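Local structure of protein yhhW (Escherichia coli, 1TQ5) at residues Y29-P32 with N33-G36. The protein cleaves the flavonoid quercetin with molecular oxygen in vitro, as a metal-dependent bicupin of the pirin family, although its physiological role is unknown. Numbering follows the deposited sequence.
Sequences YYDP and NFMG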
loop_
_atom_site.group_PDB
_atom_site.type_symbol
_atom_site.label_atom_id
_atom_site.label_comp_id
_atom_site.label_asym_id
_atom_site.label_seq_id
_atom_site.Cartn_x
_atom_site.Cartn_y
_atom_site.Cartn_z
ATOM N N TYR A 29 -7.025 8.473 15.006
ATOM C CA TYR A 29 -6.417 7.278 15.583
ATOM C C TYR A 29 -4.928 7.533 15.790
ATOM O O TYR A 29 -4.248 8.032 14.897
ATOM C CB TYR A 29 -6.628 6.078 14.655
ATOM C CG TYR A 29 -5.765 4.879 14.984
ATOM C CD1 TYR A 29 -5.919 4.182 16.189
ATOM C CD2 TYR A 29 -4.789 4.445 14.088
ATOM C CE1 TYR A 29 -5.114 3.073 16.486
ATOM C CE2 TYR A 29 -3.986 3.345 14.371
ATOM C CZ TYR A 29 -4.149 2.662 15.565
ATOM O OH TYR A 29 -3.345 1.577 15.823
ATOM N N TYR A 30 -4.422 7.189 16.969
ATOM C CA TYR A 30 -3.008 7.409 17.271
ATOM C C TYR A 30 -2.343 6.183 17.877
ATOM O O TYR A 30 -2.831 5.629 18.857
ATOM C CB TYR A 30 -2.865 8.585 18.248
ATOM C CG TYR A 30 -1.437 8.975 18.576
ATOM C CD1 TYR A 30 -0.825 10.055 17.938
ATOM C CD2 TYR A 30 -0.700 8.268 19.531
ATOM C CE1 TYR A 30 0.482 10.424 18.243
ATOM C CE2 TYR A 30 0.609 8.627 19.843
ATOM C CZ TYR A 30 1.192 9.708 19.196
ATOM O OH TYR A 30 2.479 10.074 19.504
ATOM N N ASP A 31 -1.233 5.758 17.283
ATOM C CA ASP A 31 -0.478 4.623 17.800
ATOM C C ASP A 31 0.931 5.148 18.087
ATOM O O ASP A 31 1.642 5.570 17.175
ATOM C CB ASP A 31 -0.408 3.484 16.779
ATOM C CG ASP A 31 0.253 2.238 17.348
ATOM O OD1 ASP A 31 -0.454 1.385 17.925
ATOM O OD2 ASP A 31 1.488 2.118 17.238
ATOM N N PRO A 32 1.348 5.122 19.363
ATOM C CA PRO A 32 2.665 5.593 19.809
ATOM C C PRO A 32 3.880 4.956 19.134
ATOM O O PRO A 32 4.923 5.597 18.992
ATOM C CB PRO A 32 2.629 5.333 21.316
ATOM C CG PRO A 32 1.750 4.122 21.423
ATOM C CD PRO A 32 0.626 4.470 20.471
ATOM N N ASN A 33 3.754 3.696 18.727
ATOM C CA ASN A 33 4.856 3.004 18.066
ATOM C C ASN A 33 4.778 3.165 16.550
ATOM O O ASN A 33 5.745 3.579 15.908
ATOM C CB ASN A 33 4.832 1.520 18.425
ATOM C CG ASN A 33 4.982 1.280 19.918
ATOM O OD1 ASN A 33 4.329 0.404 20.481
ATOM N ND2 ASN A 33 5.852 2.055 20.562
ATOM N N PHE A 34 3.626 2.832 15.982
ATOM C CA PHE A 34 3.431 2.940 14.544
ATOM C C PHE A 34 2.884 4.308 14.143
ATOM O O PHE A 34 1.687 4.478 13.912
ATOM C CB PHE A 34 2.507 1.814 14.055
ATOM C CG PHE A 34 3.072 0.435 14.277
ATOM C CD1 PHE A 34 2.950 -0.191 15.514
ATOM C CD2 PHE A 34 3.775 -0.215 13.264
ATOM C CE1 PHE A 34 3.516 -1.441 15.742
ATOM C CE2 PHE A 34 4.351 -1.471 13.478
ATOM C CZ PHE A 34 4.220 -2.085 14.724
HETATM N N MSE A 35 3.783 5.285 14.074
HETATM C CA MSE A 35 3.435 6.649 13.700
HETATM C C MSE A 35 3.557 6.809 12.186
HETATM O O MSE A 35 2.846 7.603 11.569
HETATM C CB MSE A 35 4.386 7.645 14.372
HETATM C CG MSE A 35 4.304 7.714 15.889
HETATM SE SE MSE A 35 2.716 8.309 16.524
HETATM C CE MSE A 35 2.157 9.400 15.196
ATOM N N GLY A 36 4.471 6.042 11.604
ATOM C CA GLY A 36 4.725 6.094 10.176
ATOM C C GLY A 36 6.107 5.507 9.974
ATOM O O GLY A 36 7.041 5.872 10.688
#
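D31 and F34 are joined by a hydrogen bond across a tight bend. F34 N donates to D31 OD2 at 2.6 Å, and the bond is nearly straight at 168°. OD2 uses its anti lone pair, the one facing away from OD1. N33 N, 3.1 Å from the same D31 OD2, adds a weak, bent bond. One carboxylate oxygen thus takes two successive amides, the second far more firmly. Chi1 of D31 (-174°) sets CG beside its own carbonyl carbon, on the side where the N33 and F34 amides follow. Replacing D31 by an alanine removes this acceptor, which would probably leave the amides of N33 and F34 without it and the bend freer to flex.

D31 OD2 also sits in the plane of the F34 ring, 3.2 Å from F34 CD1 at its edge. M35, a selenomethionine, makes a Met-aromatic contact: SE lies over one face of Y30, 3.8 Å from the ring centroid. The bent M35 side chain also brings SE close to the backbone, 3.0 Å from D31 O.

F34 centres an inverse gamma turn, and its ring makes a cation-pi contact with R5 of strand 2-5. The bend lies at the surface, in the loop between strands 18-22 and 40-48.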